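Local atomic coordinates of putative methyltransferase from antibiotic biosynthesis pathway (Anabaena variabilis ATCC 29413, PDB entry 3EGE), a protein that probably transfers a methyl group from S-adenosylmethionine to an acceptor that is not established, as other members of the methyltransferase superfamily do. Residues I38-A43 and G47-L52; F58-E63 and L88-K93; R138-D143 and E197-A202; N163-Q166 and R172-A175; T227-N232 and I236-E241. All blocks are in the same frame, centred on the assembly; numbering follows the deposited sequence.

Contact 1 of 5, residues I38-A43 and G47-L52; sequences IADIGA and GYSVAL
Ser49 and Asp40 meet where a strand hands over to the helix that follows it, and this one pair shows how a polar grip and an apolar pair share one strand-helix interface. The serine hydroxyl donates to the aspartate carboxylate, with OG of Ser49 only 2.5 Å from OD2 of Asp40. It arrives on the anti side of that oxygen, 25° out of the carboxylate plane. Extending CG away from its own backbone N (chi1 -176°) sends the aspartate straight out from the strand toward the helix. The methyl of Ala43 lies against the same hydroxyl, its CB 3.5 Å from OG of Ser49. A water reinforces the junction: it donates to OD2 of Asp40 at 3.0 Å and to the carbonyl O of Ala43 at 2.6 Å, and accepts from the backbone N of Ser49. OD2 thus takes two hydrogen bonds, close to the first turn of the helix, whose N-terminal end would probably favour negative charge there.

One step further from the turn, polarity gives way to packing. Ile38 and Leu52 cross at about a right angle, and their CD1 atoms come within 4.0 Å. Both also rest on Ile99 of the adjoining strand. The axes of 38-41 and 47-52 are 9.6 Å apart and almost antiparallel, at 163°. Strand, glycine-containing turn and returning helix begin the beta-alpha-beta unit completed by strand 58-62, consistent with the Rossmann-like nucleotide-binding turn of S-adenosylmethionine-dependent methyltransferases.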
# COMPACT_ATOMS: atom_id res chain seq x y z
N ILE A 38 16.38 5.10 6.19
CA ILE A 38 15.64 4.39 5.18
C ILE A 38 15.16 5.33 4.07
O ILE A 38 14.95 6.52 4.31
CB ILE A 38 14.42 3.55 5.78
CG1 ILE A 38 13.32 4.44 6.39
CG2 ILE A 38 14.94 2.50 6.82
CD1 ILE A 38 11.97 3.76 6.46
N ALA A 39 15.01 4.77 2.87
CA ALA A 39 14.41 5.47 1.74
C ALA A 39 13.00 4.92 1.64
O ALA A 39 12.80 3.70 1.80
CB ALA A 39 15.16 5.23 0.48
N ASP A 40 12.02 5.83 1.47
CA ASP A 40 10.59 5.50 1.26
C ASP A 40 10.30 5.95 -0.18
O ASP A 40 10.18 7.17 -0.46
CB ASP A 40 9.71 6.22 2.29
CG ASP A 40 8.21 5.85 2.19
OD1 ASP A 40 7.80 4.99 1.37
OD2 ASP A 40 7.42 6.44 2.98
N ILE A 41 10.22 4.96 -1.07
CA ILE A 41 10.05 5.20 -2.51
C ILE A 41 8.56 5.10 -2.80
O ILE A 41 7.95 4.07 -2.56
CB ILE A 41 10.88 4.20 -3.37
CG1 ILE A 41 12.36 4.11 -2.88
CG2 ILE A 41 10.77 4.55 -4.88
CD1 ILE A 41 13.13 5.48 -2.79
N GLY A 42 8.00 6.19 -3.31
CA GLY A 42 6.57 6.32 -3.56
C GLY A 42 5.95 6.59 -2.20
O GLY A 42 5.09 5.84 -1.75
N ALA A 43 6.40 7.66 -1.56
CA ALA A 43 5.98 8.00 -0.20
C ALA A 43 4.53 8.51 -0.12
O ALA A 43 3.93 8.51 0.97
CB ALA A 43 6.95 9.04 0.41
N GLY A 47 2.51 9.70 5.21
CA GLY A 47 1.98 9.19 6.47
C GLY A 47 2.87 8.12 7.07
O GLY A 47 3.24 8.22 8.24
N TYR A 48 3.23 7.11 6.27
CA TYR A 48 4.15 6.04 6.72
C TYR A 48 5.61 6.52 6.96
O TYR A 48 6.28 6.02 7.89
CB TYR A 48 4.07 4.80 5.81
CG TYR A 48 2.82 4.02 6.12
CD1 TYR A 48 2.79 3.09 7.19
CD2 TYR A 48 1.63 4.24 5.40
CE1 TYR A 48 1.59 2.38 7.52
CE2 TYR A 48 0.44 3.55 5.72
CZ TYR A 48 0.43 2.61 6.78
OH TYR A 48 -0.72 1.93 7.09
N SER A 49 6.04 7.51 6.16
CA SER A 49 7.34 8.17 6.31
C SER A 49 7.46 8.78 7.70
O SER A 49 8.43 8.52 8.42
CB SER A 49 7.54 9.26 5.24
OG SER A 49 7.22 8.79 3.93
N VAL A 50 6.43 9.54 8.09
CA VAL A 50 6.38 10.18 9.43
C VAL A 50 6.20 9.15 10.54
O VAL A 50 6.86 9.24 11.58
CB VAL A 50 5.25 11.27 9.53
CG1 VAL A 50 5.10 11.80 10.98
CG2 VAL A 50 5.54 12.42 8.53
N ALA A 51 5.31 8.19 10.31
CA ALA A 51 5.04 7.09 11.24
C ALA A 51 6.34 6.30 11.56
O ALA A 51 6.63 6.02 12.73
CB ALA A 51 3.92 6.17 10.68
N LEU A 52 7.10 5.97 10.52
CA LEU A 52 8.41 5.28 10.69
C LEU A 52 9.48 6.19 11.25
O LEU A 52 10.32 5.72 12.01
CB LEU A 52 8.88 4.66 9.37
CG LEU A 52 8.03 3.46 8.94
CD1 LEU A 52 8.08 3.30 7.45
CD2 LEU A 52 8.45 2.18 9.67
O HOH W 1 4.58 7.40 3.26

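Contact 2 of 5, residues F58-E63 and L88-K93. With EDO (1,2-ethanediol), chain B.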
# COMPACT_ATOMS: atom_id res chain seq x y z
N PHE A 58 15.62 7.80 10.41
CA PHE A 58 15.71 8.95 9.50
C PHE A 58 15.11 8.41 8.19
O PHE A 58 15.40 7.26 7.82
CB PHE A 58 17.13 9.46 9.34
CG PHE A 58 17.69 10.05 10.59
CD1 PHE A 58 17.49 11.40 10.89
CD2 PHE A 58 18.41 9.25 11.50
CE1 PHE A 58 18.02 11.96 12.07
CE2 PHE A 58 18.93 9.80 12.68
CZ PHE A 58 18.74 11.16 12.96
N VAL A 59 14.24 9.20 7.55
CA VAL A 59 13.55 8.78 6.32
C VAL A 59 13.79 9.75 5.16
O VAL A 59 13.60 10.94 5.32
CB VAL A 59 11.99 8.63 6.53
CG1 VAL A 59 11.34 8.03 5.27
CG2 VAL A 59 11.66 7.74 7.73
N TYR A 60 14.22 9.21 4.01
CA TYR A 60 14.34 9.99 2.78
C TYR A 60 13.10 9.60 1.93
O TYR A 60 13.05 8.52 1.35
CB TYR A 60 15.65 9.71 2.03
CG TYR A 60 16.95 10.01 2.77
CD1 TYR A 60 17.02 10.99 3.78
CD2 TYR A 60 18.14 9.37 2.39
CE1 TYR A 60 18.23 11.28 4.43
CE2 TYR A 60 19.36 9.66 3.04
CZ TYR A 60 19.39 10.61 4.06
OH TYR A 60 20.57 10.87 4.69
N ALA A 61 12.11 10.50 1.92
CA ALA A 61 10.83 10.31 1.20
C ALA A 61 10.98 10.74 -0.24
O ALA A 61 11.34 11.88 -0.49
CB ALA A 61 9.72 11.11 1.86
N VAL A 62 10.70 9.83 -1.18
CA VAL A 62 10.73 10.12 -2.63
C VAL A 62 9.32 9.91 -3.16
O VAL A 62 8.78 8.83 -3.00
CB VAL A 62 11.76 9.26 -3.41
CG1 VAL A 62 11.80 9.66 -4.89
CG2 VAL A 62 13.17 9.38 -2.75
N GLU A 63 8.74 10.96 -3.78
CA GLU A 63 7.39 10.97 -4.34
C GLU A 63 7.30 11.93 -5.54
O GLU A 63 7.54 13.11 -5.34
CB GLU A 63 6.41 11.45 -3.25
CG GLU A 63 4.93 11.70 -3.71
CD GLU A 63 4.37 10.52 -4.49
OE1 GLU A 63 4.53 9.38 -4.00
OE2 GLU A 63 3.81 10.72 -5.58
N LEU A 88 16.40 8.02 -8.83
CA LEU A 88 16.52 8.59 -7.50
C LEU A 88 17.75 9.50 -7.46
O LEU A 88 18.81 9.12 -7.94
CB LEU A 88 16.62 7.49 -6.45
CG LEU A 88 15.48 6.44 -6.41
CD1 LEU A 88 15.82 5.28 -5.42
CD2 LEU A 88 14.13 7.06 -6.06
N ALA A 89 17.59 10.70 -6.88
CA ALA A 89 18.70 11.66 -6.69
C ALA A 89 19.63 11.29 -5.51
O ALA A 89 20.68 11.89 -5.33
CB ALA A 89 18.16 13.04 -6.48
N LEU A 90 19.29 10.25 -4.76
CA LEU A 90 20.02 9.82 -3.59
C LEU A 90 21.32 9.14 -4.00
O LEU A 90 21.31 8.39 -4.97
CB LEU A 90 19.15 8.83 -2.79
CG LEU A 90 17.75 9.32 -2.36
CD1 LEU A 90 17.00 8.16 -1.67
CD2 LEU A 90 17.87 10.58 -1.49
N PRO A 91 22.44 9.40 -3.30
CA PRO A 91 23.67 8.74 -3.69
C PRO A 91 23.69 7.21 -3.49
O PRO A 91 22.80 6.64 -2.87
CB PRO A 91 24.74 9.38 -2.77
CG PRO A 91 24.11 10.62 -2.26
CD PRO A 91 22.66 10.31 -2.16
N ASP A 92 24.71 6.59 -4.07
CA ASP A 92 24.98 5.16 -3.91
C ASP A 92 25.22 4.92 -2.43
O ASP A 92 25.89 5.73 -1.76
CB ASP A 92 26.28 4.76 -4.62
CG ASP A 92 26.21 4.76 -6.14
OD1 ASP A 92 25.16 4.92 -6.74
OD2 ASP A 92 27.26 4.53 -6.74
N LYS A 93 24.68 3.83 -1.90
CA LYS A 93 24.97 3.41 -0.52
C LYS A 93 24.75 4.53 0.53
O LYS A 93 25.58 4.76 1.38
CB LYS A 93 26.41 2.82 -0.46
CG LYS A 93 26.75 1.76 -1.56
CD LYS A 93 25.73 0.63 -1.55
CE LYS A 93 25.83 -0.41 -2.64
NZ LYS A 93 24.47 -1.16 -2.70
C1 EDO B . 3.00 6.75 -5.76
O1 EDO B . 4.35 7.19 -5.78
C2 EDO B . 2.59 6.49 -4.31
O2 EDO B . 1.27 7.00 -4.11
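Tyr60 lies across from Leu90, with CA atoms 8.5 Å apart, and Val62 across from Leu88 at 7.7 Å, so the irregular segment 88-93 runs against the direction of the strand, joined to it by side chains and by no hydrogen bond. The strand, 58-62, is the second of the Rossmann-like methyltransferase sheet, and the loop covers the side of the strand that carries Tyr60 and Val62 on the way to strand 97-101.

Val62 serves both leucines. Its CG1, anti to the backbone N (chi1 -177°), packs on CD2 of Leu88 at 3.7 Å, while CG2 reaches tip to tip toward CD1 of Leu90. The other methyl of Leu90, CD2, comes obliquely to the Tyr60 ring, 4.1 Å from its CD2. Ile120 of helix 110-120 touches both leucines as well, extending the apolar layer.

At the end of the strand, Glu63 occupies the place where an acidic residue in related enzymes typically holds the cofactor's ribose hydroxyls, a role that is only probable here. Its OE2 accepts from the backbone N of Ser65. OE1 accepts from the N of Gly44 and from a 1,2-ethanediol, probably of crystallisation origin, whose O1 is 2.8 Å from OE1 of Glu63.

Contact 3 of 5, residues R138-D143 and E197-A202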
# COMPACT_ATOMS: atom_id res chain seq x y z
N ARG A 138 -12.66 -14.58 -2.43
CA ARG A 138 -13.89 -13.91 -2.89
C ARG A 138 -14.30 -12.79 -1.91
O ARG A 138 -14.46 -13.05 -0.73
CB ARG A 138 -15.00 -14.97 -2.98
CG ARG A 138 -16.39 -14.48 -3.34
CD ARG A 138 -16.63 -14.32 -4.82
NE ARG A 138 -17.82 -13.50 -5.05
CZ ARG A 138 -19.08 -13.88 -4.84
NH1 ARG A 138 -19.41 -15.10 -4.42
NH2 ARG A 138 -20.04 -13.02 -5.07
N ILE A 139 -14.43 -11.56 -2.39
CA ILE A 139 -14.84 -10.40 -1.57
C ILE A 139 -16.10 -9.81 -2.20
O ILE A 139 -16.15 -9.58 -3.41
CB ILE A 139 -13.76 -9.22 -1.54
CG1 ILE A 139 -12.34 -9.75 -1.33
CG2 ILE A 139 -14.06 -8.20 -0.44
CD1 ILE A 139 -12.20 -10.63 -0.07
N TRP A 140 -17.10 -9.55 -1.36
CA TRP A 140 -18.35 -8.87 -1.75
C TRP A 140 -18.14 -7.52 -2.47
O TRP A 140 -18.94 -7.17 -3.34
CB TRP A 140 -19.23 -8.61 -0.49
CG TRP A 140 -18.62 -7.66 0.46
CD1 TRP A 140 -17.78 -7.96 1.47
CD2 TRP A 140 -18.75 -6.23 0.44
NE1 TRP A 140 -17.37 -6.82 2.09
CE2 TRP A 140 -17.94 -5.73 1.48
CE3 TRP A 140 -19.46 -5.33 -0.36
CZ2 TRP A 140 -17.85 -4.37 1.77
CZ3 TRP A 140 -19.37 -3.96 -0.09
CH2 TRP A 140 -18.55 -3.50 0.96
N LEU A 141 -17.11 -6.77 -2.06
CA LEU A 141 -16.81 -5.41 -2.53
C LEU A 141 -16.85 -5.23 -4.05
O LEU A 141 -17.44 -4.27 -4.56
CB LEU A 141 -15.43 -4.95 -1.99
CG LEU A 141 -14.96 -3.51 -2.23
CD1 LEU A 141 -16.01 -2.50 -1.75
CD2 LEU A 141 -13.55 -3.24 -1.59
N TYR A 142 -16.27 -6.21 -4.75
CA TYR A 142 -16.15 -6.14 -6.21
C TYR A 142 -17.42 -6.43 -6.97
O TYR A 142 -17.48 -6.15 -8.16
CB TYR A 142 -14.99 -6.98 -6.70
CG TYR A 142 -13.75 -6.74 -5.88
CD1 TYR A 142 -13.20 -5.47 -5.73
CD2 TYR A 142 -13.12 -7.82 -5.24
CE1 TYR A 142 -12.07 -5.26 -4.94
CE2 TYR A 142 -12.01 -7.63 -4.48
CZ TYR A 142 -11.48 -6.36 -4.33
OH TYR A 142 -10.37 -6.25 -3.54
N ASP A 143 -18.43 -6.96 -6.29
CA ASP A 143 -19.75 -7.12 -6.89
C ASP A 143 -20.50 -5.78 -7.00
O ASP A 143 -21.46 -5.67 -7.75
CB ASP A 143 -20.59 -8.07 -6.07
CG ASP A 143 -19.99 -9.42 -5.95
OD1 ASP A 143 -19.12 -9.79 -6.78
OD2 ASP A 143 -20.40 -10.09 -4.99
N GLU A 197 -20.82 -0.05 4.93
CA GLU A 197 -21.37 1.29 5.00
C GLU A 197 -20.33 2.40 4.82
O GLU A 197 -20.68 3.48 4.33
CB GLU A 197 -22.21 1.48 6.29
CG GLU A 197 -21.46 1.55 7.65
CD GLU A 197 -20.75 0.28 8.11
OE1 GLU A 197 -21.13 -0.84 7.67
OE2 GLU A 197 -19.80 0.41 8.93
N LEU A 198 -19.07 2.13 5.16
CA LEU A 198 -18.02 3.13 4.98
C LEU A 198 -17.83 3.58 3.51
O LEU A 198 -17.46 4.75 3.26
CB LEU A 198 -16.67 2.66 5.58
CG LEU A 198 -16.54 2.57 7.10
CD1 LEU A 198 -15.09 2.20 7.46
CD2 LEU A 198 -16.96 3.87 7.82
N TYR A 199 -18.08 2.66 2.58
CA TYR A 199 -17.98 2.95 1.14
C TYR A 199 -19.01 3.96 0.64
O TYR A 199 -18.79 4.57 -0.40
CB TYR A 199 -18.03 1.66 0.30
CG TYR A 199 -16.82 0.81 0.55
CD1 TYR A 199 -15.59 1.16 -0.01
CD2 TYR A 199 -16.87 -0.29 1.42
CE1 TYR A 199 -14.43 0.40 0.26
CE2 TYR A 199 -15.74 -1.06 1.67
CZ TYR A 199 -14.52 -0.71 1.10
OH TYR A 199 -13.45 -1.48 1.34
N LEU A 200 -20.12 4.12 1.36
CA LEU A 200 -21.12 5.13 1.04
C LEU A 200 -20.62 6.54 1.35
O LEU A 200 -21.20 7.49 0.84
CB LEU A 200 -22.43 4.88 1.80
CG LEU A 200 -23.10 3.51 1.64
CD1 LEU A 200 -24.41 3.53 2.38
CD2 LEU A 200 -23.35 3.15 0.18
N LYS A 201 -19.58 6.70 2.17
CA LYS A 201 -19.08 8.03 2.55
C LYS A 201 -18.12 8.57 1.48
O LYS A 201 -17.08 7.95 1.21
CB LYS A 201 -18.38 8.00 3.90
CG LYS A 201 -19.26 7.51 5.06
CD LYS A 201 -18.47 7.60 6.40
CE LYS A 201 -19.37 7.37 7.65
NZ LYS A 201 -18.69 7.62 9.00
N ALA A 202 -18.49 9.71 0.89
CA ALA A 202 -17.68 10.45 -0.10
C ALA A 202 -16.21 10.61 0.30
O ALA A 202 -15.33 10.46 -0.54
CB ALA A 202 -18.31 11.83 -0.37
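Leu141 and Tyr199 mark the nearest approach of the two backbones, their CA atoms 9.2 Å apart, so that an irregular turn with helical torsions and a short 3-10 segment meet through side chains alone. The phenol ring of Tyr199 bridges most of that distance. A methyl of Leu141 lies over one of its faces: CD1 stands 3.6 Å from the ring centroid and just 10° off the normal, a well-centred CH-pi contact. The second methyl, CD2, slides out along the ring to lie 3.4 Å from OH of Tyr199. That hydroxyl has its polar partner in the carbonyl of Ala189.

Trp140 approaches the same ring from another direction. Its CH2, at the far rim of the indole, comes 3.7 Å from CD2 of Tyr199, and the two planes make 73° with each other in an oblique pair. With CG held between the backbone N and carbonyl carbon (chi1 66°), the indole folds back over its neighbour, and CB of Leu141 sits above the middle of its face. NE1 of Trp140 is bound by the carbonyl of Trp193, which helps to fix how the ring is rotated. The turn itself is braced by a salt bridge from NH2 of Arg138 to OD2 of Asp143, at 3.0 Å.

All this belongs to the helical part built from the connections before and after strand 172-181 in the chain. Leu226 of helix 216-231 covers both Trp140 and Tyr199, Leu148 of helix 146-153 lies against Leu141, and Trp235 of helix 234-239 meets the indole edge-to-face.

Contact 4 of 5, residues N163-Q166 and R172-A175; sequences NLLQ and RVEA
Gln166 and Val173 carry most of this contact, one through its amide and the other through its branched methyls. The glutamine turns CG away from its backbone N (chi1 -163°) and keeps the chain extended beyond it, which takes the amide off the helix and alongside Arg172 and Val173. There OE1 of Gln166 accepts the backbone N-H of Val173 at 3.1 Å. The N-H points almost straight at the oxygen, at 174°, yet the nitrogen stands well above the plane of the amide. The same oxygen passes 3.6 Å from CA of Arg172. The acceptor for this strand N-H is thus a helix side chain.

Helix 158-169 leads into strand 172-181, which joins strand 252-258 in the antiparallel end of the methyltransferase sheet; the contact sits just across that connection. CG2 of Val173, the branch beside its backbone N, pushes close to the helix, 3.7 Å from CA of Gln166 and 3.9 Å from CG of Leu165. Leu165 crosses the valine at about a right angle, bent at its second torsion (chi2 55°), and its CD2 reaches 4.1 Å from CG1 of Val173. Ile255 of strand 252-258 touches both residues from the sheet, and Phe114 of helix 110-120 also packs on Leu165. On the strand's other face, Arg172 leans edge-on toward Glu174, forming a salt bridge with weak hydrogen bonds from NE and NH2 to OE2.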
# COMPACT_ATOMS: atom_id res chain seq x y z
N ASN A 163 10.38 -12.38 -8.73
CA ASN A 163 11.44 -12.62 -9.71
C ASN A 163 12.19 -11.32 -10.15
O ASN A 163 13.40 -11.32 -10.18
CB ASN A 163 10.85 -13.37 -10.92
CG ASN A 163 11.89 -13.73 -11.97
OD1 ASN A 163 13.08 -13.95 -11.68
ND2 ASN A 163 11.44 -13.83 -13.22
N LEU A 164 11.46 -10.23 -10.45
CA LEU A 164 12.10 -8.97 -10.89
C LEU A 164 12.96 -8.36 -9.79
O LEU A 164 14.03 -7.83 -10.06
CB LEU A 164 11.08 -7.92 -11.38
CG LEU A 164 10.36 -8.13 -12.72
CD1 LEU A 164 9.39 -6.97 -12.93
CD2 LEU A 164 11.30 -8.22 -13.91
N LEU A 165 12.49 -8.46 -8.55
CA LEU A 165 13.23 -7.96 -7.41
C LEU A 165 14.48 -8.80 -7.22
O LEU A 165 15.59 -8.27 -7.16
CB LEU A 165 12.36 -7.97 -6.13
CG LEU A 165 12.94 -7.27 -4.88
CD1 LEU A 165 13.32 -5.82 -5.18
CD2 LEU A 165 11.93 -7.36 -3.70
N GLN A 166 14.27 -10.12 -7.17
CA GLN A 166 15.33 -11.09 -6.97
C GLN A 166 16.45 -11.00 -8.02
O GLN A 166 17.61 -11.03 -7.66
CB GLN A 166 14.73 -12.50 -6.86
CG GLN A 166 15.64 -13.52 -6.25
CD GLN A 166 14.83 -14.68 -5.65
OE1 GLN A 166 15.13 -15.12 -4.53
NE2 GLN A 166 13.79 -15.17 -6.38
N ARG A 172 18.20 -13.26 -1.59
CA ARG A 172 16.99 -14.09 -1.66
C ARG A 172 15.81 -13.19 -1.29
O ARG A 172 15.89 -12.38 -0.36
CB ARG A 172 17.05 -15.33 -0.76
CG ARG A 172 15.82 -16.26 -0.94
CD ARG A 172 15.84 -17.54 -0.10
NE ARG A 172 15.67 -17.29 1.33
CZ ARG A 172 16.66 -17.06 2.22
NH1 ARG A 172 17.95 -17.01 1.86
NH2 ARG A 172 16.34 -16.85 3.50
N VAL A 173 14.75 -13.29 -2.08
CA VAL A 173 13.51 -12.56 -1.88
C VAL A 173 12.49 -13.57 -1.36
O VAL A 173 12.39 -14.67 -1.89
CB VAL A 173 13.05 -11.88 -3.21
CG1 VAL A 173 11.59 -11.41 -3.13
CG2 VAL A 173 13.99 -10.73 -3.55
N GLU A 174 11.79 -13.19 -0.29
CA GLU A 174 10.69 -13.95 0.30
C GLU A 174 9.43 -13.10 0.28
O GLU A 174 9.49 -11.89 0.07
CB GLU A 174 11.01 -14.33 1.74
CG GLU A 174 11.95 -15.51 1.84
CD GLU A 174 12.29 -15.89 3.27
OE1 GLU A 174 11.89 -15.15 4.21
OE2 GLU A 174 12.98 -16.92 3.46
N ALA A 175 8.30 -13.76 0.52
CA ALA A 175 6.98 -13.13 0.57
C ALA A 175 6.11 -13.69 1.69
O ALA A 175 6.22 -14.86 2.00
CB ALA A 175 6.26 -13.27 -0.77

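Contact 5 of 5, residues T227-N232 and I236-E241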
# COMPACT_ATOMS: atom_id res chain seq x y z
N THR A 227 -26.51 0.69 -1.18
CA THR A 227 -27.48 1.34 -0.29
C THR A 227 -28.78 0.55 -0.18
O THR A 227 -29.29 0.34 0.92
CB THR A 227 -27.76 2.80 -0.75
OG1 THR A 227 -26.52 3.52 -0.83
CG2 THR A 227 -28.72 3.53 0.18
N ALA A 228 -29.31 0.09 -1.31
CA ALA A 228 -30.53 -0.73 -1.33
C ALA A 228 -30.30 -2.05 -0.58
O ALA A 228 -31.07 -2.40 0.30
CB ALA A 228 -30.99 -1.00 -2.76
N ASP A 229 -29.22 -2.76 -0.93
CA ASP A 229 -28.89 -4.05 -0.31
C ASP A 229 -28.68 -3.97 1.20
O ASP A 229 -29.07 -4.88 1.92
CB ASP A 229 -27.68 -4.74 -0.98
CG ASP A 229 -28.01 -5.37 -2.33
OD1 ASP A 229 -29.16 -5.34 -2.78
OD2 ASP A 229 -27.07 -5.91 -2.95
N LEU A 230 -28.04 -2.89 1.66
CA LEU A 230 -27.84 -2.64 3.10
C LEU A 230 -29.15 -2.33 3.83
O LEU A 230 -29.29 -2.69 4.99
CB LEU A 230 -26.81 -1.52 3.35
CG LEU A 230 -25.34 -1.89 3.07
CD1 LEU A 230 -24.45 -0.65 2.98
CD2 LEU A 230 -24.80 -2.91 4.12
N ASN A 231 -30.11 -1.68 3.15
CA ASN A 231 -31.40 -1.29 3.74
C ASN A 231 -32.52 -2.33 3.70
O ASN A 231 -33.49 -2.17 4.44
CB ASN A 231 -31.91 0.01 3.08
CG ASN A 231 -31.06 1.23 3.43
OD1 ASN A 231 -30.33 1.25 4.42
ND2 ASN A 231 -31.18 2.27 2.62
N ASN A 232 -32.41 -3.36 2.86
CA ASN A 232 -33.46 -4.38 2.74
C ASN A 232 -32.98 -5.78 3.13
O ASN A 232 -33.57 -6.80 2.69
CB ASN A 232 -34.04 -4.37 1.30
CG ASN A 232 -33.05 -4.85 0.23
OD1 ASN A 232 -31.96 -5.32 0.54
ND2 ASN A 232 -33.45 -4.75 -1.03
N ILE A 236 -26.72 -8.67 3.94
CA ILE A 236 -26.59 -9.63 5.04
C ILE A 236 -26.89 -11.06 4.56
O ILE A 236 -26.13 -11.99 4.86
CB ILE A 236 -27.50 -9.26 6.26
CG1 ILE A 236 -27.00 -7.96 6.91
CG2 ILE A 236 -27.53 -10.38 7.32
CD1 ILE A 236 -28.01 -7.30 7.84
N ARG A 237 -27.97 -11.21 3.79
CA ARG A 237 -28.35 -12.49 3.18
C ARG A 237 -27.23 -13.06 2.28
O ARG A 237 -26.83 -14.21 2.39
CB ARG A 237 -29.63 -12.30 2.36
CG ARG A 237 -30.30 -13.60 1.90
CD ARG A 237 -31.44 -13.34 0.91
NE ARG A 237 -30.98 -12.89 -0.41
CZ ARG A 237 -30.44 -13.68 -1.35
NH1 ARG A 237 -30.20 -14.98 -1.13
NH2 ARG A 237 -30.08 -13.14 -2.51
N LYS A 238 -26.69 -12.21 1.41
CA LYS A 238 -25.64 -12.61 0.46
C LYS A 238 -24.26 -12.74 1.05
O LYS A 238 -23.52 -13.65 0.68
CB LYS A 238 -25.60 -11.62 -0.71
CG LYS A 238 -26.66 -11.89 -1.77
CD LYS A 238 -27.31 -10.67 -2.40
CE LYS A 238 -26.41 -9.60 -2.86
NZ LYS A 238 -27.23 -8.59 -3.61
N TYR A 239 -23.90 -11.84 1.96
CA TYR A 239 -22.52 -11.73 2.48
C TYR A 239 -22.29 -11.69 4.00
O TYR A 239 -21.12 -11.63 4.43
CB TYR A 239 -21.92 -10.43 1.89
CG TYR A 239 -22.10 -10.25 0.40
CD1 TYR A 239 -21.42 -11.07 -0.51
CD2 TYR A 239 -22.95 -9.25 -0.11
CE1 TYR A 239 -21.57 -10.91 -1.89
CE2 TYR A 239 -23.13 -9.09 -1.51
CZ TYR A 239 -22.42 -9.91 -2.38
OH TYR A 239 -22.56 -9.75 -3.73
N GLY A 240 -23.37 -11.73 4.79
CA GLY A 240 -23.32 -11.53 6.25
C GLY A 240 -22.36 -12.35 7.10
O GLY A 240 -21.96 -11.90 8.18
N GLU A 241 -22.01 -13.55 6.63
CA GLU A 241 -21.04 -14.43 7.33
C GLU A 241 -19.65 -13.84 7.48
O GLU A 241 -18.90 -14.23 8.37
CB GLU A 241 -20.93 -15.80 6.62
CG GLU A 241 -22.20 -16.68 6.74
CD GLU A 241 -22.50 -17.09 8.19
OE1 GLU A 241 -21.57 -17.56 8.91
OE2 GLU A 241 -23.68 -16.93 8.59
O HOH W 2 -28.28 -6.16 4.29
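Lys238 reaches Asp229 by way of a kinked chain: bends at the second and third torsions (chi3 48°) swing its ammonium back toward the preceding helix. Asp229 keeps CG beside its backbone N (chi1 -75°), and the two side chains cross at about a right angle. NZ of Lys238 donates to OD2 of Asp229 at 2.8 Å in a salt bridge. It comes from above the carboxylate, 48° out of its plane, while the other oxygen, OD1 of Asp229, stays 3.9 Å from NZ. The hydroxyl of Tyr144 also hydrogen-bonds to OD2, so this one oxygen serves two groups and its carboxylate is held from outside the pair as well.

Helices 216-231 and 234-239 are two consecutive helices joined by a very short turn. Asn232 leaves the first helix and its OD1 accepts from the backbone N of Glu234. Across the turn a water links the backbones, donating to O of Asp229 at 2.8 Å and accepting from N of Ile236 at 3.0 Å. Back on the second helix, CB of Lys238 lies 3.5 Å above the plane of the Tyr239 ring, displaced toward its rim.

In the fold
From the N terminus, contact 1 closes the short turn between strand 37-41 and helix 47-53. Contact 2 then opens on the next strand and closes a longer loop through strand 78-81; the two touch along neighbouring strands of the sheet. Contact 3 spans a large excursion from residue 138 to 202, and contact 4 nests inside it, where the chain returns to the sheet at strand 172-181. Contact 5 follows in series, closing the tight turn after helix 216-231. It meets contact 3 directly, through a hydrogen bond between OD2 of Asp143 and OH of Tyr239, 2.5 Å apart. Contacts 3 and 5 thus knit the helical part, across the chain's centre from contacts 1 and 2.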